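Local coordinates for protein OS-9 homolog (Saccharomyces cerevisiae, PDB 2YMA), which acts as a lectin of endoplasmic reticulum quality control that helps recruit misfolded lumenal glycoproteins for degradation, represented here by its dimerization domain, at residues Asp32-Leu37 against Asn126-Ser131; Leu37-Asn42 against Ala89-Met94. All blocks are in the same frame, centred on the assembly; numbering follows the deposited sequence.

From the N terminus, the chain passes through strands 14-20 and 23-28 and reaches 32-42, which serves both contacts, L37 belonging to each. Interaction 2 closes the shorter loop: strand 36-39, helix 52-67 and then strand 84-92, laid parallel beside the first. Interaction 1 closes the longer one when 126-131 returns to 32-37, so the loop of interaction 2 lies wholly within it. Strand 84-92 pairs with both 36-39 and 129-133, so the two contacts meet around it. The R34 NH2 to E90 OE2 salt bridge (3.2 Å) joins them, while A89 CB packs against D35 O and N128 ND2.

Interaction 1: Asp32-Leu37 against Asn126-Ser131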
loop_
_atom_site.group_PDB
_atom_site.type_symbol
_atom_site.label_atom_id
_atom_site.label_comp_id
_atom_site.label_asym_id
_atom_site.label_seq_id
_atom_site.Cartn_x
_atom_site.Cartn_y
_atom_site.Cartn_z
ATOM N N ASP A 32 12.092 9.311 11.942
ATOM C CA ASP A 32 12.247 7.924 11.487
ATOM C C ASP A 32 10.924 7.154 11.443
ATOM O O ASP A 32 10.809 6.145 10.751
ATOM C CB ASP A 32 13.256 7.179 12.365
ATOM N N GLU A 33 9.936 7.639 12.186
ATOM C CA GLU A 33 8.613 7.025 12.244
ATOM C C GLU A 33 7.607 7.702 11.307
ATOM O O GLU A 33 7.861 8.792 10.782
ATOM C CB GLU A 33 8.080 7.071 13.674
ATOM C CG GLU A 33 8.989 6.405 14.684
ATOM C CD GLU A 33 8.442 6.489 16.089
ATOM O OE1 GLU A 33 7.241 6.803 16.238
ATOM O OE2 GLU A 33 9.210 6.239 17.044
ATOM N N ARG A 34 6.452 7.065 11.113
ATOM C CA ARG A 34 5.550 7.501 10.052
ATOM C C ARG A 34 4.430 8.429 10.475
ATOM O O ARG A 34 4.012 8.448 11.628
ATOM C CB ARG A 34 4.996 6.322 9.258
ATOM C CG ARG A 34 4.452 5.234 10.091
ATOM C CD ARG A 34 3.911 4.100 9.244
ATOM N NE ARG A 34 3.021 3.289 10.071
ATOM C CZ ARG A 34 3.378 2.150 10.644
ATOM N NH1 ARG A 34 4.590 1.659 10.442
ATOM N NH2 ARG A 34 2.519 1.492 11.403
ATOM N N ASP A 35 3.966 9.212 9.508
ATOM C CA ASP A 35 2.878 10.141 9.710
ATOM C C ASP A 35 1.588 9.350 9.949
ATOM O O ASP A 35 1.427 8.262 9.415
ATOM C CB ASP A 35 2.759 11.065 8.485
ATOM C CG ASP A 35 4.046 11.883 8.221
ATOM O OD1 ASP A 35 4.641 12.430 9.179
ATOM O OD2 ASP A 35 4.461 11.998 7.046
ATOM N N LYS A 36 0.705 9.889 10.792
ATOM C CA LYS A 36 -0.614 9.327 11.072
ATOM C C LYS A 36 -1.647 10.395 10.769
ATOM O O LYS A 36 -1.301 11.566 10.601
ATOM C CB LYS A 36 -0.787 9.041 12.564
ATOM C CG LYS A 36 -0.218 7.774 13.106
ATOM C CD LYS A 36 -0.700 7.638 14.552
ATOM C CE LYS A 36 -0.243 6.341 15.181
ATOM N NZ LYS A 36 -0.670 6.263 16.598
ATOM N N LEU A 37 -2.917 9.998 10.764
ATOM C CA LEU A 37 -4.029 10.944 10.689
ATOM C C LEU A 37 -4.941 10.770 11.902
ATOM O O LEU A 37 -5.186 9.646 12.362
ATOM C CB LEU A 37 -4.857 10.736 9.415
ATOM C CG LEU A 37 -4.141 10.974 8.086
ATOM C CD1 LEU A 37 -5.004 10.539 6.917
ATOM C CD2 LEU A 37 -3.649 12.418 7.940
ATOM N N ASN A 126 7.214 -0.423 8.542
ATOM C CA ASN A 126 6.772 0.225 7.305
ATOM C C ASN A 126 6.791 1.746 7.381
ATOM O O ASN A 126 6.452 2.337 8.402
ATOM C CB ASN A 126 5.357 -0.199 6.915
ATOM C CG ASN A 126 5.224 -1.694 6.671
ATOM O OD1 ASN A 126 6.138 -2.358 6.181
ATOM N ND2 ASN A 126 4.066 -2.226 7.008
ATOM N N GLY A 127 7.178 2.374 6.279
ATOM C CA GLY A 127 6.906 3.780 6.089
ATOM C C GLY A 127 5.492 3.978 5.558
ATOM O O GLY A 127 4.673 3.067 5.602
ATOM N N ASN A 128 5.219 5.179 5.063
ATOM C CA ASN A 128 3.919 5.549 4.527
ATOM C C ASN A 128 3.754 5.184 3.055
ATOM O O ASN A 128 2.629 5.057 2.571
ATOM C CB ASN A 128 3.684 7.069 4.698
ATOM C CG ASN A 128 3.505 7.483 6.158
ATOM O OD1 ASN A 128 4.407 8.070 6.765
ATOM N ND2 ASN A 128 2.334 7.176 6.728
ATOM N N PHE A 129 4.860 5.056 2.329
ATOM C CA PHE A 129 4.776 4.738 0.903
ATOM C C PHE A 129 4.909 3.263 0.609
ATOM O O PHE A 129 5.838 2.604 1.062
ATOM C CB PHE A 129 5.813 5.490 0.092
ATOM C CG PHE A 129 5.531 6.940 -0.047
ATOM C CD1 PHE A 129 4.744 7.407 -1.081
ATOM C CD2 PHE A 129 6.061 7.849 0.857
ATOM C CE1 PHE A 129 4.490 8.769 -1.209
ATOM C CE2 PHE A 129 5.827 9.199 0.719
ATOM C CZ PHE A 129 5.036 9.660 -0.307
ATOM N N LEU A 130 3.951 2.749 -0.147
ATOM C CA LEU A 130 4.054 1.414 -0.703
ATOM C C LEU A 130 4.802 1.525 -2.037
ATOM O O LEU A 130 5.674 0.708 -2.348
ATOM C CB LEU A 130 2.661 0.815 -0.908
ATOM C CG LEU A 130 2.624 -0.508 -1.666
ATOM C CD1 LEU A 130 3.475 -1.548 -0.951
ATOM C CD2 LEU A 130 1.199 -0.977 -1.833
ATOM N N SER A 131 4.477 2.564 -2.803
ATOM C CA SER A 131 5.077 2.767 -4.106
ATOM C C SER A 131 4.965 4.232 -4.538
ATOM O O SER A 131 4.151 4.990 -4.005
ATOM C CB SER A 131 4.415 1.845 -5.144
ATOM O OG SER A 131 3.183 2.371 -5.621
HETATM O O HOH W 1 8.670 3.426 10.640
HETATM O O HOH W 2 4.334 10.745 4.713
#
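R34 and D35 meet N126 and N128 where the approach to strand 36-39 passes the lead-in to strand 129-133, both in the mixed beta sheet of the Yos9 dimerization domain. These two strands do not pair with each other; strand 84-92 pairs with both, and side chains bridge the corner. R34 makes the longer reach. Its CB rests 3.1 Å from N128 OD1. Its CG takes the crowded position between backbone N and carbonyl carbon (chi1 49°), and the chain then runs extended to NE, with CD passing N126 O at 3.2 Å. At the tip, NH1 donates to N126 O (2.8 Å); this oxygen lies at the edge of the guanidinium, near its plane, while the donor sits 22° off the carbonyl plane. NH1 also bonds N123 O, and NH2 forms a salt bridge with E90, so the guanidinium is gripped by both terminal nitrogens.

N128 grips the backbone of D35 by two bonds. Its OD1 accepts from D35 N (3.0 Å) in the amide plane, on a lone pair; its ND2 returns a straighter bond to D35 O (3.0 Å). ND2 also donates to L88 O, tying this pair of bonds to strand 84-92. The D35 and N128 side chains cross at about a right angle, yet their carboxylate and amide planes are only 15° apart. The carboxylate has its main partner in R27, a salt bridge to strand 23-28. Toward the dimer partner, N126 and L130 pack on F120 of the second subunit, and L130 O accepts from N117 ND2 of that subunit. Beside the paired bonds, one water lies 2.7 Å from D35 OD2.

Interaction 2: Leu37-Asn42 against Ala89-Met94; sequences LMVTDN and AEVVDM
L37 pairs with V91 and M38 with V92 in a parallel strand pair, its register fixed by three backbone hydrogen bonds. L37 uses both its polar backbone atoms: N donates to E90 O (3.0 Å) and O accepts from V92 N (2.8 Å). V39 N then bonds V92 O (3.0 Å), to which M38 CA also offers a CA-H...O contact. On the face of L37 and V91, V39 CG2 meets V91 CG1 at 3.5 Å, and L37 packs more distantly on A89 and V91. Helix 52-67 packs on this face through F58, which touches L37 and V39. On the other face M38 CB sits beside V92 CG2.

Beyond V39 the backbones drift apart and no further bond joins them. Here exposed M94 crosses T40 at about a right angle, its CG 3.6 Å from T40 CG2, while M38 SD lies 4.1 Å from M94 CG. T40 OG1 turns to G22 O, and D93 is held by K95 N and R97. The strand axes make a 23° angle. With helix 52-67 between them in sequence and packed on one face, strands 36-39 and 84-92 form a beta-alpha-beta crossover.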
loop_
_atom_site.group_PDB
_atom_site.type_symbol
_atom_site.label_atom_id
_atom_site.label_comp_id
_atom_site.label_asym_id
_atom_site.label_seq_id
_atom_site.Cartn_x
_atom_site.Cartn_y
_atom_site.Cartn_z
ATOM N N LEU A 37 -2.917 9.998 10.764
ATOM C CA LEU A 37 -4.029 10.944 10.689
ATOM C C LEU A 37 -4.941 10.770 11.902
ATOM O O LEU A 37 -5.186 9.646 12.362
ATOM C CB LEU A 37 -4.857 10.736 9.415
ATOM C CG LEU A 37 -4.141 10.974 8.086
ATOM C CD1 LEU A 37 -5.004 10.539 6.917
ATOM C CD2 LEU A 37 -3.649 12.418 7.940
ATOM N N MET A 38 -5.462 11.880 12.412
ATOM C CA MET A 38 -6.348 11.816 13.572
ATOM C C MET A 38 -7.697 12.480 13.342
ATOM O O MET A 38 -7.780 13.667 12.994
ATOM C CB MET A 38 -5.695 12.434 14.803
ATOM C CG MET A 38 -6.600 12.380 16.021
ATOM S SD MET A 38 -5.867 13.166 17.465
ATOM C CE MET A 38 -5.779 14.876 16.919
ATOM N N VAL A 39 -8.753 11.709 13.569
ATOM C CA VAL A 39 -10.109 12.203 13.386
ATOM C C VAL A 39 -10.653 12.663 14.726
ATOM O O VAL A 39 -10.588 11.928 15.711
ATOM C CB VAL A 39 -11.026 11.119 12.784
ATOM C CG1 VAL A 39 -12.449 11.633 12.654
ATOM C CG2 VAL A 39 -10.493 10.699 11.423
ATOM N N THR A 40 -11.166 13.889 14.767
ATOM C CA THR A 40 -11.733 14.455 15.995
ATOM C C THR A 40 -13.230 14.712 15.825
ATOM O O THR A 40 -13.930 15.028 16.781
ATOM C CB THR A 40 -11.022 15.760 16.401
ATOM O OG1 THR A 40 -11.210 16.749 15.380
ATOM C CG2 THR A 40 -9.522 15.516 16.572
ATOM N N ASP A 41 -13.714 14.538 14.599
ATOM C CA ASP A 41 -15.113 14.777 14.249
ATOM C C ASP A 41 -16.024 13.664 14.783
ATOM O O ASP A 41 -15.819 12.490 14.481
ATOM C CB ASP A 41 -15.225 14.860 12.722
ATOM C CG ASP A 41 -16.572 15.370 12.247
ATOM O OD1 ASP A 41 -17.551 15.350 13.032
ATOM O OD2 ASP A 41 -16.646 15.781 11.066
ATOM N N ASN A 42 -17.032 14.037 15.568
ATOM C CA ASN A 42 -17.991 13.067 16.111
ATOM C C ASN A 42 -18.893 12.418 15.064
ATOM O O ASN A 42 -19.484 11.365 15.307
ATOM C CB ASN A 42 -18.850 13.703 17.204
ATOM C CG ASN A 42 -18.293 13.461 18.586
ATOM O OD1 ASN A 42 -17.547 12.503 18.807
ATOM N ND2 ASN A 42 -18.651 14.326 19.529
ATOM N N ALA A 89 -1.661 5.470 5.644
ATOM C CA ALA A 89 -1.537 5.977 7.003
ATOM C C ALA A 89 -2.633 5.413 7.891
ATOM O O ALA A 89 -3.782 5.228 7.448
ATOM C CB ALA A 89 -1.580 7.511 7.002
ATOM N N GLU A 90 -2.273 5.117 9.139
ATOM C CA GLU A 90 -3.264 4.760 10.143
ATOM C C GLU A 90 -4.127 5.978 10.430
ATOM O O GLU A 90 -3.634 7.114 10.514
ATOM C CB GLU A 90 -2.609 4.312 11.452
ATOM C CG GLU A 90 -1.733 3.078 11.352
ATOM C CD GLU A 90 -1.241 2.614 12.716
ATOM O OE1 GLU A 90 -1.788 3.078 13.742
ATOM O OE2 GLU A 90 -0.309 1.782 12.764
ATOM N N VAL A 91 -5.422 5.740 10.569
ATOM C CA VAL A 91 -6.329 6.760 11.061
ATOM C C VAL A 91 -6.684 6.400 12.498
ATOM O O VAL A 91 -7.239 5.326 12.764
ATOM C CB VAL A 91 -7.588 6.856 10.187
ATOM C CG1 VAL A 91 -8.594 7.793 10.810
ATOM C CG2 VAL A 91 -7.213 7.310 8.775
ATOM N N VAL A 92 -6.323 7.270 13.433
ATOM C CA VAL A 92 -6.636 7.032 14.840
ATOM C C VAL A 92 -7.585 8.106 15.355
ATOM O O VAL A 92 -7.730 9.160 14.734
ATOM C CB VAL A 92 -5.367 7.014 15.727
ATOM C CG1 VAL A 92 -4.373 5.968 15.226
ATOM C CG2 VAL A 92 -4.724 8.406 15.781
ATOM N N ASP A 93 -8.230 7.832 16.490
ATOM C CA ASP A 93 -9.028 8.847 17.180
ATOM C C ASP A 93 -8.205 9.600 18.219
ATOM O O ASP A 93 -6.988 9.441 18.305
ATOM C CB ASP A 93 -10.253 8.229 17.848
ATOM C CG ASP A 93 -9.885 7.242 18.940
ATOM O OD1 ASP A 93 -8.737 7.302 19.436
ATOM O OD2 ASP A 93 -10.749 6.407 19.302
ATOM N N MET A 94 -8.885 10.409 19.023
ATOM C CA MET A 94 -8.205 11.277 19.981
ATOM C C MET A 94 -7.558 10.535 21.146
ATOM O O MET A 94 -6.770 11.116 21.896
ATOM C CB MET A 94 -9.165 12.333 20.509
ATOM C CG MET A 94 -9.444 13.434 19.509
ATOM S SD MET A 94 -10.467 14.710 20.258
ATOM C CE MET A 94 -12.053 13.884 20.322
#